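Local coordinates for periplasmic binding protein/LacI transcriptional regulator (Alkaliphilus metalliredigens, PDB 3CTP), which binds D-xylulofuranose in its sugar-binding region and probably acts as a LacI-family transcriptional repressor that recognises regulatory DNA, at residues 165-169 against 170-174; 223-226 against 227-230; 268-271 against 272-276. All blocks are in the same frame, centred on the assembly; numbering follows the deposited sequence.

Contact 1 of 3, residues 165-169 against 170-174; sequences DHLYE and KGCRK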
loop_
_atom_site.group_PDB
_atom_site.type_symbol
_atom_site.label_atom_id
_atom_site.label_comp_id
_atom_site.label_asym_id
_atom_site.label_seq_id
_atom_site.Cartn_x
_atom_site.Cartn_y
_atom_site.Cartn_z
ATOM N N ASP A 165 -28.483 -4.417 4.089
ATOM C CA ASP A 165 -29.635 -4.599 3.178
ATOM C C ASP A 165 -29.214 -5.520 2.031
ATOM O O ASP A 165 -30.000 -6.360 1.570
ATOM C CB ASP A 165 -30.085 -3.258 2.588
ATOM C CG ASP A 165 -30.805 -2.385 3.599
ATOM O OD1 ASP A 165 -31.194 -2.903 4.666
ATOM O OD2 ASP A 165 -30.976 -1.194 3.302
ATOM N N HIS A 166 -27.969 -5.384 1.571
ATOM C CA HIS A 166 -27.524 -6.220 0.444
ATOM C C HIS A 166 -27.416 -7.690 0.866
ATOM O O HIS A 166 -27.914 -8.585 0.171
ATOM C CB HIS A 166 -26.204 -5.681 -0.123
ATOM C CG HIS A 166 -25.669 -6.469 -1.277
ATOM N ND1 HIS A 166 -26.322 -6.557 -2.489
ATOM C CD2 HIS A 166 -24.524 -7.184 -1.407
ATOM C CE1 HIS A 166 -25.612 -7.324 -3.312
ATOM N NE2 HIS A 166 -24.509 -7.701 -2.681
ATOM N N LEU A 167 -26.780 -7.961 2.006
ATOM C CA LEU A 167 -26.689 -9.349 2.462
ATOM C C LEU A 167 -28.087 -9.923 2.669
ATOM O O LEU A 167 -28.378 -11.052 2.277
ATOM C CB LEU A 167 -25.912 -9.474 3.763
ATOM C CG LEU A 167 -24.422 -9.182 3.603
ATOM C CD1 LEU A 167 -23.772 -9.356 4.960
ATOM C CD2 LEU A 167 -23.777 -10.125 2.586
ATOM N N TYR A 168 -28.957 -9.171 3.316
ATOM C CA TYR A 168 -30.325 -9.663 3.596
ATOM C C TYR A 168 -31.105 -9.948 2.292
ATOM O O TYR A 168 -31.780 -10.999 2.141
ATOM C CB TYR A 168 -31.049 -8.634 4.489
ATOM C CG TYR A 168 -32.358 -9.149 5.083
ATOM C CD1 TYR A 168 -32.369 -9.842 6.286
ATOM C CD2 TYR A 168 -33.542 -8.967 4.416
ATOM C CE1 TYR A 168 -33.580 -10.331 6.836
ATOM C CE2 TYR A 168 -34.735 -9.447 4.951
ATOM C CZ TYR A 168 -34.739 -10.121 6.151
ATOM O OH TYR A 168 -35.935 -10.597 6.674
ATOM N N GLU A 169 -30.984 -9.039 1.327
ATOM C CA GLU A 169 -31.667 -9.196 0.030
ATOM C C GLU A 169 -31.167 -10.454 -0.668
ATOM O O GLU A 169 -31.945 -11.122 -1.372
ATOM C CB GLU A 169 -31.415 -7.982 -0.866
ATOM C CG GLU A 169 -31.791 -8.200 -2.344
ATOM C CD GLU A 169 -30.974 -7.338 -3.313
ATOM O OE1 GLU A 169 -29.977 -6.716 -2.876
ATOM O OE2 GLU A 169 -31.324 -7.291 -4.512
ATOM N N LYS A 170 -29.893 -10.795 -0.463
ATOM C CA LYS A 170 -29.326 -12.019 -1.049
ATOM C C LYS A 170 -29.543 -13.256 -0.186
ATOM O O LYS A 170 -28.872 -14.276 -0.389
ATOM C CB LYS A 170 -27.823 -11.858 -1.329
ATOM C CG LYS A 170 -27.482 -10.789 -2.367
ATOM C CD LYS A 170 -28.428 -10.834 -3.574
ATOM C CE LYS A 170 -28.128 -9.717 -4.565
ATOM N NZ LYS A 170 -29.286 -9.445 -5.491
ATOM N N GLY A 171 -30.462 -13.166 0.771
ATOM C CA GLY A 171 -30.923 -14.343 1.488
ATOM C C GLY A 171 -30.184 -14.685 2.766
ATOM O O GLY A 171 -30.478 -15.697 3.418
ATOM N N CYS A 172 -29.256 -13.822 3.180
ATOM C CA CYS A 172 -28.493 -14.152 4.372
ATOM C C CYS A 172 -29.321 -13.898 5.625
ATOM O O CYS A 172 -29.960 -12.842 5.755
ATOM C CB CYS A 172 -27.239 -13.288 4.451
ATOM S SG CYS A 172 -26.080 -13.588 3.094
ATOM N N ARG A 173 -29.274 -14.857 6.552
ATOM C CA ARG A 173 -29.959 -14.697 7.832
ATOM C C ARG A 173 -29.047 -14.945 9.035
ATOM O O ARG A 173 -29.259 -14.351 10.090
ATOM C CB ARG A 173 -31.201 -15.607 7.912
ATOM C CG ARG A 173 -32.228 -15.348 6.795
ATOM C CD ARG A 173 -32.906 -13.981 6.936
ATOM N NE ARG A 173 -33.935 -13.725 5.918
ATOM C CZ ARG A 173 -33.728 -13.132 4.746
ATOM N NH1 ARG A 173 -34.752 -12.965 3.910
ATOM N NH2 ARG A 173 -32.503 -12.709 4.386
ATOM N N LYS A 174 -28.053 -15.817 8.885
ATOM C CA LYS A 174 -27.006 -15.966 9.881
ATOM C C LYS A 174 -25.884 -15.042 9.442
ATOM O O LYS A 174 -25.190 -15.337 8.492
ATOM C CB LYS A 174 -26.483 -17.391 9.912
ATOM C CG LYS A 174 -27.531 -18.442 10.345
ATOM C CD LYS A 174 -27.034 -19.857 10.045
ATOM C CE LYS A 174 -28.054 -20.917 10.475
ATOM N NZ LYS A 174 -27.486 -22.290 10.326
HETATM O O HOH W 1 -34.313 -11.883 1.289
#
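The guanidinium of R173 lies flat over one face of the Y168 ring, with the two planes only 6° apart. Its CZ sits 3.6 Å from the centroid of the Y168 ring, nearly above it, which makes the pair both a stack and a cation-pi contact. With CG anti to the backbone N (chi1 -168°), Y168 carries its ring out to the side where the arginine, bent at chi2, folds back over it. Hydrogen bonds in the guanidinium plane fix the rotation of this group. R173 NH2 donates to Y168 O at 2.9 Å, landing in the carbonyl plane on a lone pair, and it also reaches C172 O from above that carbonyl's plane. A water bridges R173 NH1 and Y168 O, so the same carbonyl oxygen takes the arginine, the water and a backbone amide.

That amide belongs to the backbone set, which forms a Schellman motif ending helix 156-169. G171 N bonds to Y168 O at 2.9 Å and C172 N reaches back to L167 O at 3.0 Å, while K170 N keeps the helical bond to H166 O. G171 is the C-prime residue: at its positive phi of 92° a CB would collide with the carbonyl oxygen of K170.

Among charged groups, E169 and K170 run side by side, and K170 NZ makes a weak salt bridge to E169 OE2 at 3.1 Å. The lysine's aliphatic part also leans on H166, its CG over one face of the imidazole and K170 CE 3.7 Å from H166 CE1, while H166 NE2 bonds to T323. Apolar contact is looser: L167 CB meets C172 CB at 4.1 Å, and both residues turn their side chains onto strand 262-264.

Contact 2 of 3, residues 223-226 against 227-230; sequences INSM and KDIV. With NA (sodium ion), chain D.
M226 and I229 cross at an angle, the methyl CE of M226 resting 4.0 Å from I229 CB while its sulfur lies beside CG1 of the same isoleucine. The thioether starts with CG anti to the backbone N (chi1 -173°) and gets there by bending at chi2 and chi3, which brings SD and CE alongside the isoleucine. I229 also brings its CG1 to 3.4 Å from M226 O, so the isoleucine meets both the carbonyl and the side chain of M226. Both residues lean on L250 of helix 240-252. An alanine in place of M226 would probably leave I229 without the thioether lying across it and open a gap against that helix. S225 and D228 also approach each other, D228 OD2 standing 3.8 Å from S225 CB.

Two fairly straight backbone bonds accompany these side-chain contacts. D228 N donates to S225 O at 3.0 Å and I229 N to M226 O at 3.0 Å; a water links M226 O onward to V230 N. The first of these acceptors, S225 O, already lies within a type II beta turn from I223 to M226. Residues 227-230 then have helical backbone angles without the regular bonds and lead to a metal site: V230 O binds the sodium ion at 2.4 Å, with two waters and the carbonyl oxygens of Y232 and E260 completing its shell.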
loop_
_atom_site.group_PDB
_atom_site.type_symbol
_atom_site.label_atom_id
_atom_site.label_comp_id
_atom_site.label_asym_id
_atom_site.label_seq_id
_atom_site.Cartn_x
_atom_site.Cartn_y
_atom_site.Cartn_z
ATOM N N ILE A 223 -8.108 -16.337 13.953
ATOM C CA ILE A 223 -9.330 -16.037 14.700
ATOM C C ILE A 223 -9.705 -17.300 15.477
ATOM O O ILE A 223 -9.697 -18.412 14.922
ATOM C CB ILE A 223 -10.473 -15.628 13.755
ATOM C CG1 ILE A 223 -10.162 -14.268 13.109
ATOM C CG2 ILE A 223 -11.800 -15.542 14.510
ATOM C CD1 ILE A 223 -11.193 -13.853 12.082
ATOM N N ASN A 224 -9.980 -17.153 16.768
ATOM C CA ASN A 224 -10.363 -18.294 17.591
ATOM C C ASN A 224 -11.635 -18.859 16.985
ATOM O O ASN A 224 -12.514 -18.088 16.616
ATOM C CB ASN A 224 -10.667 -17.821 19.001
ATOM C CG ASN A 224 -10.935 -18.966 19.943
ATOM O OD1 ASN A 224 -10.117 -19.873 20.061
ATOM N ND2 ASN A 224 -12.081 -18.927 20.630
ATOM N N SER A 225 -11.742 -20.179 16.880
ATOM C CA SER A 225 -12.978 -20.777 16.330
ATOM C C SER A 225 -13.210 -20.369 14.883
ATOM O O SER A 225 -14.352 -20.231 14.422
ATOM C CB SER A 225 -14.192 -20.396 17.171
ATOM O OG SER A 225 -14.262 -21.202 18.343
ATOM N N MET A 226 -12.117 -20.185 14.156
ATOM C CA MET A 226 -12.189 -19.920 12.728
ATOM C C MET A 226 -13.024 -20.997 12.045
ATOM O O MET A 226 -13.701 -20.744 11.052
ATOM C CB MET A 226 -10.773 -19.911 12.148
ATOM C CG MET A 226 -10.667 -19.494 10.696
ATOM S SD MET A 226 -11.074 -17.781 10.363
ATOM C CE MET A 226 -11.947 -18.021 8.798
ATOM N N LYS A 227 -12.985 -22.212 12.578
ATOM C CA LYS A 227 -13.704 -23.333 11.938
ATOM C C LYS A 227 -15.226 -23.119 11.845
ATOM O O LYS A 227 -15.904 -23.757 11.024
ATOM C CB LYS A 227 -13.392 -24.638 12.670
ATOM C CG LYS A 227 -14.093 -24.778 14.008
ATOM C CD LYS A 227 -13.782 -26.144 14.650
ATOM C CE LYS A 227 -13.969 -26.109 16.158
ATOM N NZ LYS A 227 -13.521 -27.392 16.792
ATOM N N ASP A 228 -15.758 -22.223 12.673
ATOM C CA ASP A 228 -17.193 -21.970 12.718
ATOM C C ASP A 228 -17.624 -20.860 11.740
ATOM O O ASP A 228 -18.819 -20.652 11.525
ATOM C CB ASP A 228 -17.615 -21.519 14.122
ATOM C CG ASP A 228 -17.446 -22.599 15.175
ATOM O OD1 ASP A 228 -17.361 -23.799 14.821
ATOM O OD2 ASP A 228 -17.406 -22.235 16.371
ATOM N N ILE A 229 -16.668 -20.131 11.163
ATOM C CA ILE A 229 -17.024 -18.935 10.388
ATOM C C ILE A 229 -17.763 -19.325 9.118
ATOM O O ILE A 229 -18.638 -18.597 8.645
ATOM C CB ILE A 229 -15.752 -18.118 10.064
ATOM C CG1 ILE A 229 -15.090 -17.636 11.360
ATOM C CG2 ILE A 229 -16.032 -16.965 9.107
ATOM C CD1 ILE A 229 -15.904 -16.632 12.157
ATOM N N VAL A 230 -17.421 -20.485 8.554
ATOM C CA VAL A 230 -18.100 -20.936 7.353
ATOM C C VAL A 230 -19.589 -21.122 7.618
ATOM O O VAL A 230 -20.388 -21.152 6.675
ATOM C CB VAL A 230 -17.509 -22.252 6.801
ATOM C CG1 VAL A 230 -17.795 -23.394 7.746
ATOM C CG2 VAL A 230 -18.098 -22.551 5.410
HETATM NA NA NA D . -22.241 -20.696 5.270
HETATM O O HOH W 2 -14.658 -21.522 8.589
HETATM O O HOH W 3 -22.595 -22.907 5.195
HETATM O O HOH W 4 -24.461 -20.652 4.910
#

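Contact 3 of 3, residues 268-271 against 272-276; sequences NSFI and GELLY
F270 O accepts from two backbone amides, L274 N and E273 N, both at 3.1 Å. The first arrives nearly along the C=O axis and the second from above the carbonyl plane, so one oxygen serves an i+4 and an i+3 bond of the short helix 271-274. S269 O takes G272 N at 3.2 Å, and I271 O receives L275 N, the first amide after the helix, at an N-H...O angle of 158°. The side chain of L275 makes a tight contact with that last acceptor: its CG, set between the backbone N and the carbonyl carbon (chi1 62°), places L275 CG 3.0 Å from I271 O.

Apolar contact runs along one flank, where F270 and L274 point the same way. L274 CD2 meets the edge of the phenylalanine ring, 4.1 Å from F270 CE1.

Other polar groups find their mates farther off: N268 OD1 bonds to R320 and N268 ND2 to N283, while ahead of the helix S269 N donates to D240 and F270 N to Q77. In the second subunit, R248 forms a salt bridge with E273 OE2, F214 meets the F270 ring, and I271 packs on its counterpart. Residues 268-276 follow strand 262-264 near the bound sugar, with F270 packed on helix 73-88 and I271 on helix 240-252.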
loop_
_atom_site.group_PDB
_atom_site.type_symbol
_atom_site.label_atom_id
_atom_site.label_comp_id
_atom_site.label_asym_id
_atom_site.label_seq_id
_atom_site.Cartn_x
_atom_site.Cartn_y
_atom_site.Cartn_z
ATOM N N ASN A 268 -14.082 0.148 -1.576
ATOM C CA ASN A 268 -13.689 0.044 -2.990
ATOM C C ASN A 268 -12.244 0.495 -3.174
ATOM O O ASN A 268 -11.942 1.323 -4.039
ATOM C CB ASN A 268 -14.607 0.852 -3.911
ATOM C CG ASN A 268 -14.427 0.452 -5.374
ATOM O OD1 ASN A 268 -13.871 -0.610 -5.667
ATOM N ND2 ASN A 268 -14.877 1.315 -6.299
ATOM N N SER A 269 -11.351 -0.082 -2.376
ATOM C CA SER A 269 -9.923 0.091 -2.641
ATOM C C SER A 269 -9.408 -1.001 -3.608
ATOM O O SER A 269 -10.110 -1.987 -3.917
ATOM C CB SER A 269 -9.120 0.072 -1.340
ATOM O OG SER A 269 -9.137 -1.224 -0.761
ATOM N N PHE A 270 -8.195 -0.825 -4.122
ATOM C CA PHE A 270 -7.816 -1.688 -5.226
ATOM C C PHE A 270 -7.698 -3.153 -4.856
ATOM O O PHE A 270 -7.772 -4.026 -5.721
ATOM C CB PHE A 270 -6.538 -1.173 -5.927
ATOM C CG PHE A 270 -5.263 -1.343 -5.134
ATOM C CD1 PHE A 270 -4.651 -2.589 -5.051
ATOM C CD2 PHE A 270 -4.620 -0.232 -4.568
ATOM C CE1 PHE A 270 -3.421 -2.768 -4.348
ATOM C CE2 PHE A 270 -3.398 -0.384 -3.875
ATOM C CZ PHE A 270 -2.803 -1.665 -3.763
ATOM N N ILE A 271 -7.537 -3.451 -3.574
ATOM C CA ILE A 271 -7.344 -4.846 -3.180
ATOM C C ILE A 271 -8.565 -5.699 -3.504
ATOM O O ILE A 271 -8.445 -6.911 -3.757
ATOM C CB ILE A 271 -6.962 -4.949 -1.676
ATOM C CG1 ILE A 271 -6.477 -6.357 -1.335
ATOM C CG2 ILE A 271 -8.120 -4.551 -0.800
ATOM C CD1 ILE A 271 -5.100 -6.661 -1.944
ATOM N N GLY A 272 -9.744 -5.096 -3.501
ATOM C CA GLY A 272 -10.971 -5.859 -3.788
ATOM C C GLY A 272 -11.098 -6.336 -5.233
ATOM O O GLY A 272 -11.785 -7.337 -5.519
ATOM N N GLU A 273 -10.419 -5.651 -6.150
ATOM C CA GLU A 273 -10.467 -6.017 -7.559
ATOM C C GLU A 273 -9.267 -6.878 -7.905
ATOM O O GLU A 273 -9.287 -7.730 -8.804
ATOM C CB GLU A 273 -10.527 -4.743 -8.424
ATOM C CG GLU A 273 -10.676 -5.004 -9.926
ATOM C CD GLU A 273 -11.781 -6.005 -10.278
ATOM O OE1 GLU A 273 -12.964 -5.736 -9.964
ATOM O OE2 GLU A 273 -11.466 -7.057 -10.898
ATOM N N LEU A 274 -8.206 -6.689 -7.149
ATOM C CA LEU A 274 -6.985 -7.380 -7.428
ATOM C C LEU A 274 -7.138 -8.851 -7.087
ATOM O O LEU A 274 -6.630 -9.706 -7.826
ATOM C CB LEU A 274 -5.866 -6.747 -6.601
ATOM C CG LEU A 274 -4.500 -7.353 -6.805
ATOM C CD1 LEU A 274 -4.155 -7.347 -8.274
ATOM C CD2 LEU A 274 -3.525 -6.528 -6.001
ATOM N N LEU A 275 -7.853 -9.154 -6.002
ATOM C CA LEU A 275 -8.098 -10.548 -5.567
ATOM C C LEU A 275 -9.396 -11.238 -6.087
ATOM O O LEU A 275 -10.222 -10.612 -6.727
ATOM C CB LEU A 275 -8.068 -10.648 -4.043
ATOM C CG LEU A 275 -9.139 -9.836 -3.274
ATOM C CD1 LEU A 275 -10.553 -9.982 -3.838
ATOM C CD2 LEU A 275 -9.145 -10.244 -1.840
ATOM N N TYR A 276 -9.564 -12.525 -5.754
ATOM C CA TYR A 276 -10.530 -13.414 -6.435
ATOM C C TYR A 276 -11.176 -14.417 -5.485
ATOM O O TYR A 276 -10.491 -15.038 -4.666
ATOM C CB TYR A 276 -9.795 -14.165 -7.550
ATOM C CG TYR A 276 -10.616 -15.212 -8.262
ATOM C CD1 TYR A 276 -11.088 -14.990 -9.546
ATOM C CD2 TYR A 276 -10.907 -16.422 -7.654
ATOM C CE1 TYR A 276 -11.844 -15.945 -10.212
ATOM C CE2 TYR A 276 -11.660 -17.388 -8.311
ATOM C CZ TYR A 276 -12.123 -17.140 -9.591
ATOM O OH TYR A 276 -12.867 -18.095 -10.248
#

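How the contacts relate
From the N terminus, the three contacts come strictly in series; none encloses or crosses another, and each closes a local turn. Contact 1 ends helix 156-169, on the way from strand 151-154 of the mixed sheet to strand 175-179 of the four-stranded parallel sheet. Contact 2 lies in the long connection between strands 206-209 and 234-237 of that second sheet. Contact 3 lies on the way from its edge strand 262-264 back to strand 281-283 of the mixed sheet. Contacts 1 and 2 come within about 7 Å at their nearest atoms, without touching, near the sodium ion, whereas contact 3 lies beside the sugar and the dimer interface, with its centre 22 and 23 Å from theirs.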